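Local coordinates for 5-carboxyvanillate decarboxylase (Sphingomonas paucimobilis, PDB 4L6D), which catalyses the decarboxylation of 5-carboxyvanillate to vanillate, using a manganese ion held in an amidohydrolase-fold active site, at the interface of chains A and B. Coordinates in Å, arbitrary orientation; residue numbers count along the deposited sequence, not the author numbering. Chains: chain A/B, 5-carboxyvanillate decarboxylase.

Contact 1: the interface of chains A and B. Residues chain A 151, 181-182, 185-186, 204; chain B 181-182, 185-186.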
# COMPACT_ATOMS: atom_id res chain seq x y z
N TYR A 151 -2.89 -11.62 12.36
CA TYR A 151 -3.29 -11.72 10.97
C TYR A 151 -3.57 -13.18 10.59
O TYR A 151 -3.27 -14.09 11.37
CB TYR A 151 -2.23 -11.07 10.08
CG TYR A 151 -2.14 -9.59 10.35
CD1 TYR A 151 -3.17 -8.74 9.96
CD2 TYR A 151 -1.05 -9.04 11.01
CE1 TYR A 151 -3.13 -7.38 10.23
CE2 TYR A 151 -0.99 -7.67 11.28
CZ TYR A 151 -2.03 -6.85 10.88
OH TYR A 151 -1.97 -5.49 11.14
N GLN A 181 -0.09 -3.80 15.95
CA GLN A 181 1.23 -4.01 15.38
C GLN A 181 1.69 -2.79 14.59
O GLN A 181 2.89 -2.54 14.47
CB GLN A 181 1.22 -5.23 14.47
CG GLN A 181 0.84 -6.52 15.20
CD GLN A 181 1.28 -7.75 14.44
OE1 GLN A 181 2.37 -7.79 13.87
NE2 GLN A 181 0.45 -8.78 14.45
N ILE A 182 0.73 -2.04 14.05
CA ILE A 182 1.07 -0.95 13.13
C ILE A 182 0.38 0.39 13.44
O ILE A 182 0.65 1.39 12.76
CB ILE A 182 0.78 -1.32 11.65
CG1 ILE A 182 -0.68 -1.75 11.48
CG2 ILE A 182 1.71 -2.44 11.21
CD1 ILE A 182 -1.16 -1.76 10.02
N ALA A 185 1.56 4.63 13.59
CA ALA A 185 1.76 5.50 12.43
C ALA A 185 0.46 6.06 11.84
O ALA A 185 0.49 6.82 10.86
CB ALA A 185 2.55 4.78 11.35
N PHE A 186 -0.67 5.67 12.42
CA PHE A 186 -1.98 6.01 11.86
C PHE A 186 -2.87 6.80 12.81
O PHE A 186 -4.09 6.78 12.67
CB PHE A 186 -2.70 4.74 11.38
CG PHE A 186 -1.93 3.98 10.34
CD1 PHE A 186 -0.95 3.07 10.71
CD2 PHE A 186 -2.16 4.19 8.99
CE1 PHE A 186 -0.21 2.39 9.76
CE2 PHE A 186 -1.43 3.49 8.03
CZ PHE A 186 -0.46 2.59 8.42
N THR A 204 -1.90 -5.74 4.06
CA THR A 204 -0.82 -6.44 4.77
C THR A 204 -1.29 -7.80 5.29
O THR A 204 -0.55 -8.78 5.20
CB THR A 204 -0.23 -5.56 5.88
OG1 THR A 204 0.34 -4.38 5.30
CG2 THR A 204 0.85 -6.31 6.65
N GLN B 181 7.46 2.28 14.38
CA GLN B 181 6.03 2.52 14.52
C GLN B 181 5.22 1.37 13.91
O GLN B 181 4.09 1.10 14.35
CB GLN B 181 5.63 3.83 13.85
CG GLN B 181 6.36 5.06 14.39
CD GLN B 181 5.66 6.36 14.03
OE1 GLN B 181 4.44 6.43 14.01
NE2 GLN B 181 6.44 7.40 13.75
N ILE B 182 5.79 0.68 12.92
CA ILE B 182 5.04 -0.32 12.17
C ILE B 182 5.76 -1.65 11.99
O ILE B 182 5.20 -2.58 11.40
CB ILE B 182 4.63 0.20 10.77
CG1 ILE B 182 5.86 0.62 9.96
CG2 ILE B 182 3.65 1.37 10.88
CD1 ILE B 182 5.59 0.81 8.47
N ALA B 185 4.70 -5.93 12.25
CA ALA B 185 3.95 -6.71 11.26
C ALA B 185 4.80 -7.16 10.08
O ALA B 185 4.30 -7.80 9.15
CB ALA B 185 2.74 -5.92 10.77
N PHE B 186 6.09 -6.81 10.11
CA PHE B 186 6.98 -7.04 8.98
C PHE B 186 8.19 -7.91 9.34
O PHE B 186 9.21 -7.87 8.66
CB PHE B 186 7.43 -5.70 8.38
CG PHE B 186 6.28 -4.86 7.87
CD1 PHE B 186 5.60 -4.01 8.73
CD2 PHE B 186 5.87 -4.94 6.55
CE1 PHE B 186 4.52 -3.25 8.28
CE2 PHE B 186 4.80 -4.18 6.09
CZ PHE B 186 4.12 -3.32 6.96

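Contact 2: the interface of chains A and B. Residues chain A 194-195, 198-199, 227, 273-274, 301; chain B 235, 238-239, 242.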
# COMPACT_ATOMS: atom_id res chain seq x y z
N ALA A 194 -10.50 5.10 6.27
CA ALA A 194 -10.48 4.74 4.86
C ALA A 194 -9.43 5.47 4.03
O ALA A 194 -8.96 4.93 3.01
CB ALA A 194 -11.87 4.96 4.26
N ILE A 195 -9.04 6.68 4.45
CA ILE A 195 -8.10 7.47 3.66
C ILE A 195 -6.74 6.79 3.53
O ILE A 195 -6.03 7.04 2.55
CB ILE A 195 -7.97 8.91 4.21
CG1 ILE A 195 -7.31 9.83 3.17
CG2 ILE A 195 -7.21 8.91 5.53
CD1 ILE A 195 -7.34 11.28 3.57
N TYR A 198 -7.00 1.85 6.52
CA TYR A 198 -7.79 0.68 6.12
C TYR A 198 -7.07 -0.17 5.05
O TYR A 198 -7.04 -1.39 5.14
CB TYR A 198 -9.17 1.10 5.60
CG TYR A 198 -10.19 1.35 6.70
CD1 TYR A 198 -9.81 1.43 8.04
CD2 TYR A 198 -11.54 1.47 6.38
CE1 TYR A 198 -10.77 1.64 9.05
CE2 TYR A 198 -12.49 1.70 7.37
CZ TYR A 198 -12.10 1.77 8.69
OH TYR A 198 -13.06 1.97 9.66
N GLY A 199 -6.51 0.48 4.04
CA GLY A 199 -5.85 -0.22 2.96
C GLY A 199 -4.55 -0.87 3.38
O GLY A 199 -4.24 -1.98 2.94
N HIS A 227 -12.01 -1.98 -2.35
CA HIS A 227 -11.11 -0.85 -2.58
C HIS A 227 -10.05 -1.19 -3.60
O HIS A 227 -8.84 -0.98 -3.38
CB HIS A 227 -10.56 -0.38 -1.22
CG HIS A 227 -11.63 -0.38 -0.19
ND1 HIS A 227 -11.69 -1.32 0.83
CD2 HIS A 227 -12.79 0.33 -0.11
CE1 HIS A 227 -12.81 -1.15 1.51
NE2 HIS A 227 -13.49 -0.16 0.97
N GLY A 273 -15.23 2.37 -3.13
CA GLY A 273 -14.38 3.49 -2.79
C GLY A 273 -13.27 3.85 -3.76
O GLY A 273 -12.43 4.69 -3.44
N VAL A 274 -13.27 3.23 -4.94
CA VAL A 274 -12.27 3.51 -5.97
C VAL A 274 -12.98 3.66 -7.31
O VAL A 274 -12.95 2.77 -8.17
CB VAL A 274 -11.16 2.43 -6.04
CG1 VAL A 274 -10.08 2.82 -7.07
CG2 VAL A 274 -10.54 2.24 -4.65
N GLN A 301 -20.48 5.78 1.56
CA GLN A 301 -20.42 6.54 0.32
C GLN A 301 -21.80 6.53 -0.34
O GLN A 301 -22.60 5.62 -0.10
CB GLN A 301 -19.39 5.95 -0.64
CG GLN A 301 -17.99 6.03 -0.07
CD GLN A 301 -16.91 5.99 -1.13
OE1 GLN A 301 -15.77 5.67 -0.82
NE2 GLN A 301 -17.24 6.37 -2.36
N TRP B 235 -3.85 4.90 -5.51
CA TRP B 235 -4.76 5.30 -4.44
C TRP B 235 -5.31 6.73 -4.57
O TRP B 235 -6.00 7.19 -3.67
CB TRP B 235 -4.03 5.22 -3.10
CG TRP B 235 -3.73 3.83 -2.56
CD1 TRP B 235 -2.50 3.21 -2.54
CD2 TRP B 235 -4.65 2.94 -1.93
NE1 TRP B 235 -2.62 1.97 -1.94
CE2 TRP B 235 -3.92 1.79 -1.54
CE3 TRP B 235 -6.02 2.99 -1.65
CZ2 TRP B 235 -4.52 0.71 -0.89
CZ3 TRP B 235 -6.62 1.92 -1.00
CH2 TRP B 235 -5.87 0.79 -0.64
N ARG B 238 -9.15 7.60 -3.94
CA ARG B 238 -9.59 7.35 -2.57
C ARG B 238 -8.99 8.36 -1.60
O ARG B 238 -9.65 8.79 -0.66
CB ARG B 238 -9.22 5.92 -2.18
CG ARG B 238 -9.66 5.47 -0.79
CD ARG B 238 -9.92 3.98 -0.87
NE ARG B 238 -10.10 3.27 0.39
CZ ARG B 238 -11.25 3.17 1.04
NH1 ARG B 238 -12.33 3.81 0.59
NH2 ARG B 238 -11.32 2.44 2.16
N LEU B 239 -7.73 8.74 -1.83
CA LEU B 239 -7.10 9.77 -1.01
C LEU B 239 -7.88 11.07 -1.11
O LEU B 239 -8.12 11.75 -0.12
CB LEU B 239 -5.66 10.00 -1.45
CG LEU B 239 -4.64 8.94 -1.02
CD1 LEU B 239 -3.37 9.01 -1.86
CD2 LEU B 239 -4.31 9.08 0.47
N MET B 242 -11.72 10.61 0.50
CA MET B 242 -11.81 10.50 1.95
C MET B 242 -11.22 11.70 2.70
O MET B 242 -11.31 11.77 3.92
CB MET B 242 -11.14 9.21 2.42
CG MET B 242 -12.00 7.97 2.16
SD MET B 242 -13.59 8.10 2.98
CE MET B 242 -14.46 6.66 2.32
O HOH W 1 -12.93 6.10 -1.08
O HOH W 2 -15.12 3.71 1.03

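Contact 3: the interface of chains A and B. Residues chain A 234, 278-279, 281-282; chain B 234, 278, 282, 285-286.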
# COMPACT_ATOMS: atom_id res chain seq x y z
N PHE A 234 -1.80 -3.69 -7.95
CA PHE A 234 -0.77 -2.80 -8.47
C PHE A 234 0.62 -3.36 -8.18
O PHE A 234 1.56 -3.09 -8.93
CB PHE A 234 -0.91 -1.39 -7.87
CG PHE A 234 -0.26 -0.31 -8.69
CD1 PHE A 234 -0.77 0.00 -9.94
CD2 PHE A 234 0.81 0.42 -8.20
CE1 PHE A 234 -0.20 1.01 -10.71
CE2 PHE A 234 1.39 1.44 -8.97
CZ PHE A 234 0.88 1.73 -10.22
N ALA A 278 -9.51 4.44 -14.72
CA ALA A 278 -8.14 4.02 -14.98
C ALA A 278 -7.75 2.84 -14.11
O ALA A 278 -7.10 1.90 -14.59
CB ALA A 278 -7.16 5.18 -14.76
N ALA A 279 -8.11 2.89 -12.83
CA ALA A 279 -7.77 1.81 -11.92
C ALA A 279 -8.59 0.57 -12.26
O ALA A 279 -8.12 -0.56 -12.11
CB ALA A 279 -8.02 2.22 -10.46
N ARG A 281 -9.70 -0.25 -15.32
CA ARG A 281 -9.07 -0.79 -16.52
C ARG A 281 -7.80 -1.58 -16.20
O ARG A 281 -7.59 -2.67 -16.74
CB ARG A 281 -8.77 0.33 -17.52
CG ARG A 281 -9.94 0.69 -18.42
CD ARG A 281 -9.58 1.78 -19.43
NE ARG A 281 -9.93 3.12 -18.96
CZ ARG A 281 -9.05 4.02 -18.52
NH1 ARG A 281 -9.47 5.21 -18.10
NH2 ARG A 281 -7.76 3.73 -18.49
N TYR A 282 -6.95 -1.02 -15.34
CA TYR A 282 -5.72 -1.69 -14.91
C TYR A 282 -6.05 -3.04 -14.25
O TYR A 282 -5.42 -4.07 -14.55
CB TYR A 282 -4.93 -0.79 -13.92
CG TYR A 282 -3.79 -1.56 -13.29
CD1 TYR A 282 -2.55 -1.62 -13.91
CD2 TYR A 282 -3.98 -2.29 -12.12
CE1 TYR A 282 -1.52 -2.37 -13.38
CE2 TYR A 282 -2.96 -3.06 -11.59
CZ TYR A 282 -1.74 -3.10 -12.22
OH TYR A 282 -0.72 -3.86 -11.70
N PHE B 234 -1.94 4.61 -7.47
CA PHE B 234 -3.13 3.76 -7.53
C PHE B 234 -4.24 4.23 -6.59
O PHE B 234 -5.42 3.98 -6.85
CB PHE B 234 -2.75 2.29 -7.24
CG PHE B 234 -3.73 1.29 -7.77
CD1 PHE B 234 -3.87 1.10 -9.13
CD2 PHE B 234 -4.48 0.53 -6.90
CE1 PHE B 234 -4.77 0.17 -9.63
CE2 PHE B 234 -5.39 -0.42 -7.39
CZ PHE B 234 -5.53 -0.59 -8.76
N ALA B 278 1.52 -2.61 -17.82
CA ALA B 278 0.21 -2.17 -17.36
C ALA B 278 0.32 -1.10 -16.29
O ALA B 278 -0.41 -0.11 -16.31
CB ALA B 278 -0.60 -3.36 -16.85
N TYR B 282 -0.83 2.85 -16.61
CA TYR B 282 -1.71 3.43 -15.61
C TYR B 282 -1.09 4.72 -15.07
O TYR B 282 -1.76 5.75 -14.96
CB TYR B 282 -1.98 2.44 -14.46
CG TYR B 282 -2.70 3.12 -13.31
CD1 TYR B 282 -4.10 3.17 -13.28
CD2 TYR B 282 -1.99 3.75 -12.29
CE1 TYR B 282 -4.76 3.84 -12.26
CE2 TYR B 282 -2.64 4.42 -11.28
CZ TYR B 282 -4.02 4.46 -11.27
OH TYR B 282 -4.67 5.13 -10.26
N GLU B 285 -1.12 7.61 -17.42
CA GLU B 285 -2.47 8.11 -17.56
C GLU B 285 -2.89 9.05 -16.43
O GLU B 285 -3.49 10.10 -16.67
CB GLU B 285 -3.49 6.97 -17.69
CG GLU B 285 -4.90 7.49 -17.83
CD GLU B 285 -5.94 6.41 -18.01
OE1 GLU B 285 -5.57 5.23 -18.14
OE2 GLU B 285 -7.14 6.76 -18.02
N VAL B 286 -2.58 8.67 -15.19
CA VAL B 286 -3.07 9.43 -14.04
C VAL B 286 -2.14 10.54 -13.58
O VAL B 286 -2.58 11.51 -12.97
CB VAL B 286 -3.48 8.53 -12.86
CG1 VAL B 286 -4.49 7.50 -13.32
CG2 VAL B 286 -2.27 7.86 -12.21

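Contact 4: the interface of chains A and B. Residues chain A 184-185, 188-189; chain B 153, 181, 208.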
# COMPACT_ATOMS: atom_id res chain seq x y z
N ARG A 184 0.58 2.87 15.53
CA ARG A 184 1.29 4.08 15.95
C ARG A 184 1.42 5.11 14.82
O ARG A 184 1.37 6.32 15.07
CB ARG A 184 2.68 3.73 16.49
CG ARG A 184 2.71 3.26 17.94
CD ARG A 184 4.12 2.81 18.35
NE ARG A 184 5.15 3.81 18.04
CZ ARG A 184 6.46 3.58 18.07
NH1 ARG A 184 6.92 2.37 18.39
NH2 ARG A 184 7.32 4.54 17.77
N ALA A 185 1.56 4.63 13.59
CA ALA A 185 1.76 5.50 12.43
C ALA A 185 0.46 6.06 11.84
O ALA A 185 0.49 6.82 10.86
CB ALA A 185 2.55 4.78 11.35
N ASP A 188 -2.63 10.13 13.21
CA ASP A 188 -2.69 11.53 12.78
C ASP A 188 -3.41 11.70 11.45
O ASP A 188 -3.47 10.77 10.63
CB ASP A 188 -1.28 12.12 12.67
CG ASP A 188 -0.57 12.16 14.00
OD1 ASP A 188 -1.11 12.80 14.93
OD2 ASP A 188 0.50 11.53 14.13
N TYR A 189 -3.97 12.89 11.25
CA TYR A 189 -4.57 13.28 9.97
C TYR A 189 -5.71 12.37 9.50
O TYR A 189 -5.95 12.26 8.30
CB TYR A 189 -3.48 13.39 8.87
CG TYR A 189 -2.19 13.98 9.37
CD1 TYR A 189 -2.16 15.20 10.03
CD2 TYR A 189 -0.99 13.29 9.22
CE1 TYR A 189 -0.97 15.73 10.51
CE2 TYR A 189 0.21 13.82 9.70
CZ TYR A 189 0.20 15.04 10.34
OH TYR A 189 1.38 15.55 10.82
N ASP B 153 6.43 14.52 7.99
CA ASP B 153 5.45 15.51 8.45
C ASP B 153 5.90 16.19 9.74
O ASP B 153 5.41 17.26 10.07
CB ASP B 153 4.08 14.87 8.68
CG ASP B 153 4.12 13.76 9.71
OD1 ASP B 153 4.90 12.81 9.52
OD2 ASP B 153 3.37 13.83 10.71
N GLN B 181 7.46 2.28 14.38
CA GLN B 181 6.03 2.52 14.52
C GLN B 181 5.22 1.37 13.91
O GLN B 181 4.09 1.10 14.35
CB GLN B 181 5.63 3.83 13.85
CG GLN B 181 6.36 5.06 14.39
CD GLN B 181 5.66 6.36 14.03
OE1 GLN B 181 4.44 6.43 14.01
NE2 GLN B 181 6.44 7.40 13.75
N ARG B 208 1.76 10.92 4.86
CA ARG B 208 1.80 11.82 6.01
C ARG B 208 2.29 13.20 5.60
O ARG B 208 1.77 14.22 6.06
CB ARG B 208 2.69 11.27 7.14
CG ARG B 208 2.20 9.95 7.75
CD ARG B 208 3.18 9.47 8.84
NE ARG B 208 3.28 10.46 9.91
CZ ARG B 208 2.65 10.36 11.08
NH1 ARG B 208 1.92 9.29 11.35
NH2 ARG B 208 2.77 11.32 11.97
O HOH W 3 0.48 8.67 13.85
O HOH W 4 2.28 0.33 16.36
O HOH W 5 3.41 8.74 15.09

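Contact 1: the interface of chains A and B
B:Ala185, A:Ile182 and B:Ile182 bury the most surface here, and they pack as a small apolar cluster about the two-fold axis that relates the chains. The gamma-methyl CG2 of A:Ile182 sits 3.7 Å from the methyl CB of B:Ala185, and the twin contact runs from B:Ile182 CG2 to A:Ala185 CB. Each isoleucine puts CG1 in the crowded position between its own backbone N and carbonyl carbon (chi1 56° in A:Ile182). That choice turns CG2 anti to the carbonyl carbon and points it at the partner chain beside the axis, where A:Ile182 CG2 lies 4.0 Å from B:Ile182 CB and 3.5 Å from the backbone O of B:Ile182. The two isoleucines therefore meet through their short branches.

The aromatic rings stand behind this first layer. CE1 of A:Phe186 comes within 4.1 Å of B:Ile182 CG2, the two side chains crossing at about a right angle, while the ring takes the carbonyl O of its own chain's A:Ile182 at its edge, in plane. A:Tyr151 adds a looser touch, its CE2 being 4.1 Å from B:Ala185 CB. No nitrogen or oxygen reaches a bonding partner across this patch, so packing appears to carry it. At the rim A:Gln181, extended beyond CG (chi2 -161°), lays its amide alongside the short 3-10 helix 183-186 of chain B, with the side-chain oxygen OE1 3.2 Å from B:Ala185 CA.

Contact 2: the interface of chains A and B
Helix 236-249 of chain B packs against chain A, an amidohydrolase-fold subunit, beside A:Tyr198, which lines the vanillate pocket, and B:Arg238 is the residue it sends in. Its CG is anti to the backbone N (chi1 -177°), and the chain reaches between A:Ala194 and A:His227. The guanidinium is sandwiched there: the carbonyl O of A:Ala194 lies over one face, 3.3 Å from NE, and the imidazole of A:His227 stacks on the opposite face. The two planes are only 15° apart. NH2 sits 3.6 Å from the centroid of the A:His227 ring, displaced toward its rim on the CD2 side, a cation-pi contact.

Since the A:Ala194 oxygen lies above the guanidinium plane, it is not a hydrogen-bond partner, though its partial negative charge may favour the cation. NH1 instead works through water. It bonds to water 1 and water 2, the latter at the edge of the guanidinium in plane, and both waters reach the side-chain oxygen OE1 of A:Gln301. Water 1 also meets the carbonyl O of A:Gly273 at 2.8 Å.

One turn along the helix, B:Met242 bends at chi2 (-58°) and brings its methyl CE to within 3.7 Å of A:Ala194 CB, while its CB lies against A:Ile195 CB, the two side chains lying antiparallel. CD2 of B:Leu239 touches the carbonyl O of A:Ile195 at 3.4 Å. In the preceding 3-10 helix 232-235, the rim of the B:Trp235 indole, at CH2, rests 3.7 Å from A:Gly199 CA.

Contact 3: the interface of chains A and B
A:Phe234 and B:Phe234 meet across the two-fold axis, CD1 to CD1 at 3.4 Å, the two side chains lying antiparallel, side by side. The CB of each lies over one face of the other's ring, toward the rim. Each phenyl also turns an edge to the tyrosine of the partner: CE1 of A:Phe234 points at CD2 of B:Tyr282, 3.6 Å away, in an edge-to-face pair with planes 71° apart, and A:Tyr282 with B:Phe234 repeats it.

B:Tyr282, with CG anti to the backbone N (chi1 171°), pushes the edge of its ring against the start of helix 277-287 in chain A. Its CE1 is 3.5 Å from the backbone N of A:Ala279, and CD1 lies equally near the carbonyl O of A:Ala278. The ring's own faces are backed within chain B by B:Phe234 on one side and B:Val286 CG1 on the other, which would hold its tilt.

Outside the aromatic cluster, A:Arg281 bends at chi3 (-94°) and grips the extended B:Glu285 end-on. NH2 gives a hydrogen bond of 2.7 Å to OE1, and NH1 one of 2.8 Å to OE2, both to syn lone pairs, with the guanidinium and carboxylate nearly coplanar. A:Ala278 CA lies under one guanidinium face and A:Ala278 CB touches the carboxylate carbon CD of B:Glu285 at 3.7 Å. Paired copies of helix 277-287 are thus joined by an aromatic centre and, by symmetry, a salt bridge on each flank, which would help hold the two subunits in register.

Contact 4: the interface of chains A and B
A:Asp188 and B:Arg208 meet with their flat groups almost perpendicular, the carboxylate turned 85° from the guanidinium. NH2 of B:Arg208 gives a 3.1 Å hydrogen bond to OD2 of A:Asp188, arriving on the anti side and somewhat out of the carboxylate plane; the pair is a salt bridge. The same guanidinium is held side-on by B:Asp153 of its own chain: NE donates to OD1 at 2.9 Å in an almost straight bond (178° at H), although it reaches OD1 from above the carboxylate plane, and NH2 donates to OD2. B:Asp153 thus holds the rotation of the arginine while itself bonding across the contact.

A:Tyr189 reaches across to the same carboxylate. Its ring stands 84° from the B:Asp153 carboxylate, with the B:Asp153 CG at the ring edge in plane, and the phenol OH donates to the anti lone pair of OD2 at 2.6 Å. OD2 therefore takes bonds from both chains, while A:Asp188 CB covers the centre of one face of the tyrosine ring.

NH1 of B:Arg208 makes a weak bond to the carbonyl O of A:Ala185 and a straighter one, 3.0 Å, to water 3, which also meets A:Asp188 OD2 and the carbonyl O of A:Arg184. Water 5 connects that last oxygen with OE1 of B:Gln181. The poorly ordered guanidinium of A:Arg184 is modelled over B:Gln181 CA. By tying the segment after the 3-10 helix 183-186 of chain A to helix 197-211 of chain B, this polar network probably fixes how the subunits are aligned.

The four contacts are parts of one two-fold symmetric interface. Contact 1 and contact 4 are neighbours, their C-alpha centres about 12 Å apart, and share A:Ala185 and B:Gln181, so the 3-10 helix 183-186 enters an apolar and a polar patch. Helix 197-211 serves contacts 1, 2 and 4. Contact 2 lies about 18 Å from contact 1, 17 Å from contact 4 and 15 Å from contact 3, with which it shares the 3-10 helix 232-235. Contact 3 is about 27 Å from contacts 1 and 4. Such a spread of packing, water bridges and salt bridges is consistent with a stable dimer, although the crystal alone does not prove one.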